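PDB 3L7Y: uncharacterized protein from Streptococcus mutans, which probably acts as a magnesium-dependent phosphatase of the haloacid dehalogenase-like hydrolase family, although its substrate is not known. Local coordinates for residues N102-I107 and R181-T186; N80-L85 and S108-L113; I127-E132 and A202-S207. One frame throughout, in Å; residues are numbered along the deposited sequence.

Contact 1 of 3, residues N102-I107 and R181-T186; sequences NGANII and RFFKLT
The side-chain amide of N105 lies almost flat over the phenyl ring of F183, the two planes only 17° apart, in an amide-on-ring stack. The overlap is at the rim: N105 CG sits 3.3 Å from F183 CZ, and OD1 follows at 3.5 Å from the same CZ. N105 CB covers the same face in a CH-pi contact, 3.8 Å from the F183 ring centroid. The stack depends on the asparagine torsion, since CG runs anti to the backbone N (chi1 -164°) and the amide is thereby carried across the ring. Its ND2 donates to the carbonyl of I114 in the adjacent strand 111-115, a bond that fixes how the amide is turned. A104 adds an apolar touch, its CB 4.2 Å from F183 CD2, and its carbonyl O approaches CE2 obliquely, while the F183 ring also stacks with that of F117. Further along, N102 ND2 comes within 4.2 Å of the aliphatic K184 CD; the polar ends have other partners, N102 ND2 bonding D221 and K184 NZ forming a salt bridge with E101.

The contact joins the two parts of this HAD-type hydrolase: strand 105-108 belongs to the eight-stranded sheet of the magnesium-bearing core, and strand 182-188 to the second, six-stranded sheet. N102 lies about 8 Å, side chain to ion, from the bound magnesium. No hydrogen bond or salt bridge passes directly between 102-107 and 181-186, so this buried junction rests on dispersion and amide-aromatic stacking, with N102, N105 ND2 and K184 NZ bonded to surrounding residues.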
loop_
_atom_site.group_PDB
_atom_site.type_symbol
_atom_site.label_atom_id
_atom_site.label_comp_id
_atom_site.label_asym_id
_atom_site.label_seq_id
_atom_site.Cartn_x
_atom_site.Cartn_y
_atom_site.Cartn_z
ATOM N N ASN A 102 -0.460 0.306 -3.720
ATOM C CA ASN A 102 0.673 1.238 -3.601
ATOM C C ASN A 102 0.521 2.497 -4.422
ATOM O O ASN A 102 1.350 3.412 -4.317
ATOM C CB ASN A 102 2.022 0.580 -3.923
ATOM C CG ASN A 102 2.349 -0.567 -2.993
ATOM O OD1 ASN A 102 2.530 -0.381 -1.793
ATOM N ND2 ASN A 102 2.416 -1.769 -3.544
ATOM N N GLY A 103 -0.533 2.568 -5.229
ATOM C CA GLY A 103 -0.724 3.762 -6.033
ATOM C C GLY A 103 -1.535 3.666 -7.312
ATOM O O GLY A 103 -2.163 4.648 -7.703
ATOM N N ALA A 104 -1.513 2.507 -7.971
ATOM C CA ALA A 104 -2.159 2.351 -9.274
ATOM C C ALA A 104 -3.676 2.490 -9.203
ATOM O O ALA A 104 -4.324 2.740 -10.225
ATOM C CB ALA A 104 -1.792 0.996 -9.900
ATOM N N ASN A 105 -4.251 2.322 -8.012
ATOM C CA ASN A 105 -5.706 2.458 -7.874
ATOM C C ASN A 105 -6.071 3.473 -6.823
ATOM O O ASN A 105 -5.729 3.307 -5.648
ATOM C CB ASN A 105 -6.355 1.107 -7.559
ATOM C CG ASN A 105 -7.863 1.094 -7.794
ATOM O OD1 ASN A 105 -8.586 0.316 -7.163
ATOM N ND2 ASN A 105 -8.346 1.944 -8.696
ATOM N N ILE A 106 -6.753 4.534 -7.249
ATOM C CA ILE A 106 -7.193 5.590 -6.338
ATOM C C ILE A 106 -8.698 5.802 -6.420
ATOM O O ILE A 106 -9.260 6.000 -7.507
ATOM C CB ILE A 106 -6.471 6.929 -6.597
ATOM C CG1 ILE A 106 -4.949 6.734 -6.590
ATOM C CG2 ILE A 106 -6.862 7.953 -5.544
ATOM C CD1 ILE A 106 -4.168 8.003 -6.881
ATOM N N ILE A 107 -9.344 5.741 -5.257
ATOM C CA ILE A 107 -10.770 6.006 -5.126
ATOM C C ILE A 107 -10.983 7.169 -4.158
ATOM O O ILE A 107 -10.284 7.275 -3.151
ATOM C CB ILE A 107 -11.522 4.762 -4.600
ATOM C CG1 ILE A 107 -11.782 3.756 -5.736
ATOM C CG2 ILE A 107 -12.864 5.153 -4.000
ATOM C CD1 ILE A 107 -10.549 3.097 -6.303
ATOM N N ARG A 181 -8.221 -7.900 -15.047
ATOM C CA ARG A 181 -7.202 -6.863 -15.164
ATOM C C ARG A 181 -6.485 -6.754 -13.821
ATOM O O ARG A 181 -7.111 -6.875 -12.764
ATOM C CB ARG A 181 -7.844 -5.529 -15.525
ATOM C CG ARG A 181 -8.941 -5.654 -16.575
ATOM C CD ARG A 181 -10.171 -4.846 -16.180
ATOM N NE ARG A 181 -10.244 -3.570 -16.880
ATOM C CZ ARG A 181 -11.121 -2.611 -16.599
ATOM N NH1 ARG A 181 -11.993 -2.772 -15.613
ATOM N NH2 ARG A 181 -11.113 -1.482 -17.292
ATOM N N PHE A 182 -5.177 -6.511 -13.871
ATOM C CA PHE A 182 -4.335 -6.631 -12.691
ATOM C C PHE A 182 -3.633 -5.327 -12.334
ATOM O O PHE A 182 -3.026 -4.676 -13.187
ATOM C CB PHE A 182 -3.307 -7.753 -12.889
ATOM C CG PHE A 182 -3.925 -9.081 -13.201
ATOM C CD1 PHE A 182 -4.026 -9.520 -14.508
ATOM C CD2 PHE A 182 -4.423 -9.882 -12.187
ATOM C CE1 PHE A 182 -4.604 -10.736 -14.802
ATOM C CE2 PHE A 182 -5.001 -11.104 -12.473
ATOM C CZ PHE A 182 -5.095 -11.528 -13.784
ATOM N N PHE A 183 -3.701 -4.962 -11.059
ATOM C CA PHE A 183 -3.049 -3.744 -10.581
ATOM C C PHE A 183 -1.591 -3.967 -10.220
ATOM O O PHE A 183 -0.745 -3.079 -10.411
ATOM C CB PHE A 183 -3.757 -3.225 -9.345
ATOM C CG PHE A 183 -5.062 -2.563 -9.625
ATOM C CD1 PHE A 183 -6.235 -3.056 -9.063
ATOM C CD2 PHE A 183 -5.123 -1.439 -10.428
ATOM C CE1 PHE A 183 -7.449 -2.423 -9.294
ATOM C CE2 PHE A 183 -6.337 -0.822 -10.685
ATOM C CZ PHE A 183 -7.498 -1.303 -10.099
ATOM N N LYS A 184 -1.310 -5.139 -9.658
ATOM C CA LYS A 184 0.022 -5.456 -9.169
ATOM C C LYS A 184 0.176 -6.964 -9.012
ATOM O O LYS A 184 -0.804 -7.711 -9.114
ATOM C CB LYS A 184 0.256 -4.778 -7.811
ATOM C CG LYS A 184 -0.346 -5.527 -6.611
ATOM C CD LYS A 184 0.129 -4.898 -5.286
ATOM C CE LYS A 184 -0.365 -5.658 -4.057
ATOM N NZ LYS A 184 -1.846 -5.623 -3.934
ATOM N N LEU A 185 1.406 -7.408 -8.774
ATOM C CA LEU A 185 1.643 -8.770 -8.306
ATOM C C LEU A 185 2.306 -8.741 -6.944
ATOM O O LEU A 185 2.888 -7.737 -6.551
ATOM C CB LEU A 185 2.559 -9.553 -9.249
ATOM C CG LEU A 185 2.474 -9.354 -10.763
ATOM C CD1 LEU A 185 3.281 -10.452 -11.433
ATOM C CD2 LEU A 185 1.035 -9.377 -11.219
ATOM N N THR A 186 2.267 -9.862 -6.240
ATOM C CA THR A 186 2.971 -9.947 -4.973
ATOM C C THR A 186 3.809 -11.212 -4.906
ATOM O O THR A 186 3.349 -12.297 -5.263
ATOM C CB THR A 186 2.003 -9.874 -3.772
ATOM O OG1 THR A 186 1.322 -8.608 -3.774
ATOM C CG2 THR A 186 2.770 -10.029 -2.462
#

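Contact 2 of 3, residues N80-L85 and S108-L113; sequences NPYRQL and SKNQSL
Y82 and N110 meet through extended side chains: the ring of Y82 leaves with CG anti to the backbone N (chi1 159°), and the amide of N110 does likewise (chi1 -162°). The tyrosine starts from the first turn of helix 82-86 with its CB already directed at the other segment. In N110 the CA-CB bond points away, and it is the outer part of the side chain that comes back within range. The two side chains cross at about a right angle, ring and amide planes 44° apart, with Y82 OH 3.4 Å from N110 ND2.

Two waters fill in the polar link. Water 1 lies at the edge of the tyrosine ring, in its plane, 2.5 Å from Y82 OH, and accepts a hydrogen bond from N110 ND2 at 2.9 Å. Water 2 is 2.7 Å from Y82 OH and gives a weak hydrogen bond to the backbone N110 O at 3.1 Å, a weaker link from the phenol to the main chain of the same residue.

N110 belongs to the type I' turn S108-Q111, which closes the beta hairpin of strands 105-108 and 111-115 at one margin of the core sheet of the HAD-like fold. Reciprocal bonds between S108 and Q111, N to O each way at 2.9 Å, pin the turn, and the positive phi angles of K109 and N110 are those this turn type requires. At the other segment P81 occupies the N-cap position, its carbonyl accepting from the backbone N of both Q84 and L85. The Y82 ring also packs edge-to-face with F98 and touches I107, and N110 touches H93.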
loop_
_atom_site.group_PDB
_atom_site.type_symbol
_atom_site.label_atom_id
_atom_site.label_comp_id
_atom_site.label_asym_id
_atom_site.label_seq_id
_atom_site.Cartn_x
_atom_site.Cartn_y
_atom_site.Cartn_z
ATOM N N ASN A 80 -2.451 -2.757 -0.077
ATOM C CA ASN A 80 -3.623 -3.639 -0.205
ATOM C C ASN A 80 -4.625 -3.131 -1.231
ATOM O O ASN A 80 -4.627 -1.937 -1.572
ATOM C CB ASN A 80 -4.334 -3.816 1.149
ATOM C CG ASN A 80 -3.394 -4.305 2.240
ATOM O OD1 ASN A 80 -2.386 -4.958 1.967
ATOM N ND2 ASN A 80 -3.717 -3.982 3.475
ATOM N N PRO A 81 -5.486 -4.032 -1.729
ATOM C CA PRO A 81 -6.472 -3.605 -2.718
ATOM C C PRO A 81 -7.525 -2.736 -2.067
ATOM O O PRO A 81 -7.795 -2.865 -0.868
ATOM C CB PRO A 81 -7.089 -4.934 -3.198
ATOM C CG PRO A 81 -6.048 -5.981 -2.862
ATOM C CD PRO A 81 -5.501 -5.491 -1.536
ATOM N N TYR A 82 -8.115 -1.855 -2.858
ATOM C CA TYR A 82 -9.152 -0.963 -2.369
ATOM C C TYR A 82 -10.277 -1.726 -1.673
ATOM O O TYR A 82 -10.732 -1.329 -0.601
ATOM C CB TYR A 82 -9.703 -0.130 -3.524
ATOM C CG TYR A 82 -11.077 0.441 -3.273
ATOM C CD1 TYR A 82 -12.181 -0.025 -3.975
ATOM C CD2 TYR A 82 -11.271 1.448 -2.325
ATOM C CE1 TYR A 82 -13.450 0.503 -3.744
ATOM C CE2 TYR A 82 -12.521 1.984 -2.085
ATOM C CZ TYR A 82 -13.611 1.509 -2.796
ATOM O OH TYR A 82 -14.853 2.043 -2.557
ATOM N N ARG A 83 -10.719 -2.833 -2.262
ATOM C CA ARG A 83 -11.817 -3.595 -1.734
ATOM C C ARG A 83 -11.523 -4.047 -0.325
ATOM O O ARG A 83 -12.403 -4.146 0.462
ATOM C CB ARG A 83 -12.172 -4.815 -2.600
ATOM C CG ARG A 83 -12.943 -4.486 -3.843
ATOM C CD ARG A 83 -13.203 -5.764 -4.742
ATOM N NE ARG A 83 -13.432 -5.315 -6.085
ATOM C CZ ARG A 83 -14.471 -4.581 -6.393
ATOM N NH1 ARG A 83 -15.323 -4.276 -5.457
ATOM N NH2 ARG A 83 -14.673 -4.149 -7.613
ATOM N N GLN A 84 -10.272 -4.304 -0.019
ATOM C CA GLN A 84 -9.905 -4.755 1.315
ATOM C C GLN A 84 -9.779 -3.551 2.255
ATOM O O GLN A 84 -10.061 -3.660 3.447
ATOM C CB GLN A 84 -8.618 -5.591 1.281
ATOM C CG GLN A 84 -8.171 -6.124 2.643
ATOM C CD GLN A 84 -7.273 -5.149 3.413
ATOM O OE1 GLN A 84 -7.284 -3.938 3.171
ATOM N NE2 GLN A 84 -6.489 -5.682 4.344
ATOM N N LEU A 85 -9.375 -2.399 1.721
ATOM C CA LEU A 85 -9.207 -1.214 2.567
ATOM C C LEU A 85 -10.525 -0.623 3.051
ATOM O O LEU A 85 -10.593 -0.056 4.144
ATOM C CB LEU A 85 -8.404 -0.134 1.851
ATOM C CG LEU A 85 -6.952 -0.497 1.571
ATOM C CD1 LEU A 85 -6.380 0.430 0.525
ATOM C CD2 LEU A 85 -6.147 -0.457 2.856
ATOM N N SER A 108 -11.907 8.066 -4.478
ATOM C CA SER A 108 -12.284 9.133 -3.541
ATOM C C SER A 108 -13.792 9.333 -3.579
ATOM O O SER A 108 -14.405 9.260 -4.639
ATOM C CB SER A 108 -11.564 10.440 -3.858
ATOM O OG SER A 108 -11.899 11.440 -2.905
ATOM N N LYS A 109 -14.393 9.558 -2.421
ATOM C CA LYS A 109 -15.838 9.711 -2.345
ATOM C C LYS A 109 -16.558 8.520 -2.999
ATOM O O LYS A 109 -17.585 8.676 -3.649
ATOM C CB LYS A 109 -16.261 11.031 -2.993
ATOM C CG LYS A 109 -15.571 12.262 -2.384
ATOM C CD LYS A 109 -15.841 12.360 -0.887
ATOM C CE LYS A 109 -14.935 13.378 -0.207
ATOM N NZ LYS A 109 -15.195 14.777 -0.654
ATOM N N ASN A 110 -15.998 7.333 -2.830
ATOM C CA ASN A 110 -16.647 6.124 -3.304
ATOM C C ASN A 110 -16.682 6.064 -4.822
ATOM O O ASN A 110 -17.480 5.323 -5.383
ATOM C CB ASN A 110 -18.073 6.025 -2.738
ATOM C CG ASN A 110 -18.648 4.631 -2.832
ATOM O OD1 ASN A 110 -19.845 4.460 -3.068
ATOM N ND2 ASN A 110 -17.806 3.623 -2.653
ATOM N N GLN A 111 -15.805 6.830 -5.475
ATOM C CA GLN A 111 -15.703 6.843 -6.935
ATOM C C GLN A 111 -14.274 6.627 -7.417
ATOM O O GLN A 111 -13.306 7.092 -6.788
ATOM C CB GLN A 111 -16.210 8.177 -7.494
ATOM C CG GLN A 111 -17.629 8.547 -7.106
ATOM C CD GLN A 111 -18.647 7.674 -7.798
ATOM O OE1 GLN A 111 -18.403 7.175 -8.892
ATOM N NE2 GLN A 111 -19.794 7.482 -7.163
ATOM N N SER A 112 -14.139 5.959 -8.560
ATOM C CA SER A 112 -12.817 5.671 -9.113
ATOM C C SER A 112 -12.146 6.910 -9.720
ATOM O O SER A 112 -12.658 7.500 -10.670
ATOM C CB SER A 112 -12.914 4.564 -10.165
ATOM O OG SER A 112 -11.645 4.364 -10.754
ATOM N N LEU A 113 -11.001 7.310 -9.178
ATOM C CA LEU A 113 -10.289 8.451 -9.738
ATOM C C LEU A 113 -9.239 7.993 -10.727
ATOM O O LEU A 113 -9.137 8.510 -11.835
ATOM C CB LEU A 113 -9.595 9.258 -8.650
ATOM C CG LEU A 113 -10.428 10.152 -7.748
ATOM C CD1 LEU A 113 -9.452 11.101 -7.041
ATOM C CD2 LEU A 113 -11.462 10.914 -8.545
HETATM O O HOH W 1 -15.487 3.815 -0.873
HETATM O O HOH W 2 -16.332 2.521 -4.823
#

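Contact 3 of 3, residues I127-E132 and A202-S207; sequences IYFIEE and ADYKTS
Aromatic stacking carries this contact: the rings of F129 and Y204 lie face to face, centroids 4.1 Å apart and planes inclined by 20°. The side chains slide past one another in opposite directions, so that the root of the phenylalanine lies over the outer part of the tyrosine ring. Their nearest atoms are F129 CD1 and Y204 CE1 at 3.4 Å, and F129 CG stands over the centre of the tyrosine ring. Both groups project with CG anti to the backbone N (chi1 173° in F129, -168° in Y204), which lets each ring reach from its own backbone toward the other.

A CH-pi interaction extends the overlap: F129 CB lies over the same face of Y204, 3.8 Å from its centroid. On the opposite face, K205 CG is placed near the rim, leaving the tyrosine ring sandwiched between phenylalanine and the aliphatic part of lysine.

No hydrogen bond crosses the contact; those on the 202-207 side shape the loop. S207 OG donates to A202 O at 2.9 Å, bridging the end of helix 194-202 to the far side of the chain reversal, and S207 N bonds Y204 O in the type I turn Y204-S207.

The stack fastens the loop between helix 194-202 and strand 210-214 against the solvent-facing flank of helix 120-133, where S125 also touches Y204. The helix's inner flank meets the six-stranded sheet, with I127 and I130 packing on strands 138-143 and 182-188.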
loop_
_atom_site.group_PDB
_atom_site.type_symbol
_atom_site.label_atom_id
_atom_site.label_comp_id
_atom_site.label_asym_id
_atom_site.label_seq_id
_atom_site.Cartn_x
_atom_site.Cartn_y
_atom_site.Cartn_z
ATOM N N ILE A 127 6.465 -13.004 -14.812
ATOM C CA ILE A 127 6.074 -14.280 -14.212
ATOM C C ILE A 127 6.971 -15.416 -14.683
ATOM O O ILE A 127 7.433 -16.248 -13.876
ATOM C CB ILE A 127 4.597 -14.636 -14.516
ATOM C CG1 ILE A 127 3.656 -13.795 -13.648
ATOM C CG2 ILE A 127 4.332 -16.117 -14.280
ATOM C CD1 ILE A 127 2.180 -14.063 -13.909
ATOM N N TYR A 128 7.217 -15.452 -15.990
ATOM C CA TYR A 128 8.052 -16.501 -16.573
ATOM C C TYR A 128 9.457 -16.402 -15.984
ATOM O O TYR A 128 10.098 -17.398 -15.662
ATOM C CB TYR A 128 8.110 -16.359 -18.093
ATOM C CG TYR A 128 9.022 -17.365 -18.742
ATOM C CD1 TYR A 128 8.560 -18.624 -19.086
ATOM C CD2 TYR A 128 10.354 -17.062 -18.991
ATOM C CE1 TYR A 128 9.401 -19.559 -19.674
ATOM C CE2 TYR A 128 11.199 -17.981 -19.576
ATOM C CZ TYR A 128 10.718 -19.227 -19.917
ATOM O OH TYR A 128 11.557 -20.147 -20.499
ATOM N N PHE A 129 9.917 -15.171 -15.821
ATOM C CA PHE A 129 11.233 -14.922 -15.273
ATOM C C PHE A 129 11.342 -15.392 -13.811
ATOM O O PHE A 129 12.300 -16.056 -13.442
ATOM C CB PHE A 129 11.546 -13.433 -15.386
ATOM C CG PHE A 129 12.799 -13.043 -14.712
ATOM C CD1 PHE A 129 14.021 -13.421 -15.236
ATOM C CD2 PHE A 129 12.769 -12.300 -13.542
ATOM C CE1 PHE A 129 15.208 -13.058 -14.595
ATOM C CE2 PHE A 129 13.940 -11.931 -12.906
ATOM C CZ PHE A 129 15.164 -12.311 -13.430
ATOM N N ILE A 130 10.356 -15.054 -12.983
ATOM C CA ILE A 130 10.381 -15.469 -11.579
ATOM C C ILE A 130 10.243 -16.989 -11.419
ATOM O O ILE A 130 10.957 -17.606 -10.627
ATOM C CB ILE A 130 9.292 -14.764 -10.754
ATOM C CG1 ILE A 130 9.512 -13.246 -10.779
ATOM C CG2 ILE A 130 9.263 -15.312 -9.297
ATOM C CD1 ILE A 130 10.760 -12.795 -10.029
ATOM N N GLU A 131 9.322 -17.590 -12.170
ATOM C CA GLU A 131 9.165 -19.040 -12.138
ATOM C C GLU A 131 10.470 -19.748 -12.517
ATOM O O GLU A 131 10.867 -20.710 -11.872
ATOM C CB GLU A 131 7.995 -19.493 -13.034
ATOM C CG GLU A 131 6.633 -18.966 -12.564
ATOM C CD GLU A 131 5.449 -19.575 -13.329
ATOM O OE1 GLU A 131 4.434 -19.920 -12.688
ATOM O OE2 GLU A 131 5.525 -19.703 -14.569
ATOM N N GLU A 132 11.147 -19.255 -13.545
ATOM C CA GLU A 132 12.397 -19.865 -14.000
ATOM C C GLU A 132 13.577 -19.569 -13.087
ATOM O O GLU A 132 14.380 -20.462 -12.810
ATOM C CB GLU A 132 12.752 -19.393 -15.418
ATOM C CG GLU A 132 11.760 -19.818 -16.454
ATOM C CD GLU A 132 11.713 -21.325 -16.620
ATOM O OE1 GLU A 132 10.819 -21.975 -16.020
ATOM O OE2 GLU A 132 12.583 -21.854 -17.346
ATOM N N ALA A 202 14.576 -5.415 -11.223
ATOM C CA ALA A 202 14.974 -4.121 -11.752
ATOM C C ALA A 202 15.911 -4.273 -12.957
ATOM O O ALA A 202 16.004 -3.383 -13.782
ATOM C CB ALA A 202 15.645 -3.306 -10.678
ATOM N N ASP A 203 16.615 -5.394 -13.036
ATOM C CA ASP A 203 17.585 -5.618 -14.114
ATOM C C ASP A 203 16.994 -6.356 -15.302
ATOM O O ASP A 203 17.702 -6.620 -16.285
ATOM C CB ASP A 203 18.770 -6.436 -13.606
ATOM C CG ASP A 203 19.713 -5.627 -12.733
ATOM O OD1 ASP A 203 19.590 -4.394 -12.717
ATOM O OD2 ASP A 203 20.568 -6.239 -12.060
ATOM N N TYR A 204 15.711 -6.702 -15.216
ATOM C CA TYR A 204 15.080 -7.542 -16.242
ATOM C C TYR A 204 14.519 -6.716 -17.401
ATOM O O TYR A 204 14.369 -5.507 -17.290
ATOM C CB TYR A 204 13.973 -8.407 -15.619
ATOM C CG TYR A 204 13.463 -9.506 -16.542
ATOM C CD1 TYR A 204 14.347 -10.406 -17.128
ATOM C CD2 TYR A 204 12.108 -9.638 -16.825
ATOM C CE1 TYR A 204 13.903 -11.406 -17.969
ATOM C CE2 TYR A 204 11.646 -10.642 -17.670
ATOM C CZ TYR A 204 12.552 -11.526 -18.230
ATOM O OH TYR A 204 12.121 -12.525 -19.066
ATOM N N LYS A 205 14.188 -7.372 -18.510
ATOM C CA LYS A 205 13.719 -6.642 -19.684
ATOM C C LYS A 205 12.427 -5.842 -19.449
ATOM O O LYS A 205 12.127 -4.918 -20.199
ATOM C CB LYS A 205 13.571 -7.583 -20.894
ATOM C CG LYS A 205 12.524 -8.698 -20.733
ATOM C CD LYS A 205 12.528 -9.667 -21.947
ATOM C CE LYS A 205 11.428 -10.708 -21.824
ATOM N NZ LYS A 205 11.399 -11.670 -22.976
ATOM N N THR A 206 11.653 -6.190 -18.426
ATOM C CA THR A 206 10.433 -5.425 -18.134
ATOM C C THR A 206 10.726 -4.163 -17.318
ATOM O O THR A 206 9.818 -3.499 -16.825
ATOM C CB THR A 206 9.381 -6.286 -17.391
ATOM O OG1 THR A 206 10.001 -6.948 -16.290
ATOM C CG2 THR A 206 8.790 -7.359 -18.339
ATOM N N SER A 207 12.004 -3.839 -17.191
ATOM C CA SER A 207 12.470 -2.801 -16.272
ATOM C C SER A 207 11.741 -1.461 -16.320
ATOM O O SER A 207 11.529 -0.838 -15.284
ATOM C CB SER A 207 13.963 -2.562 -16.464
ATOM O OG SER A 207 14.442 -1.684 -15.466
#

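How the contacts relate
Contact 1 is buried and contacts 2 and 3 lie at the surface, yet 1 and 3 are both stacks without polar bonds across them, an amide on a ring in the first and two rings in the third, and only contact 2 is water-bridged, between a phenol and an amide. Contacts 1 and 2 share the hairpin of strands 105-108 and 111-115. They touch directly, with I107 CG2 3.7 Å from Y82 CE2 and a probable hydrogen bond from L113 N to I106 O. Contact 3 belongs to the six-stranded-sheet part and meets contact 1 where L185 packs on I127. Contacts 2 and 3 stay apart, about 16 Å between nearest atoms.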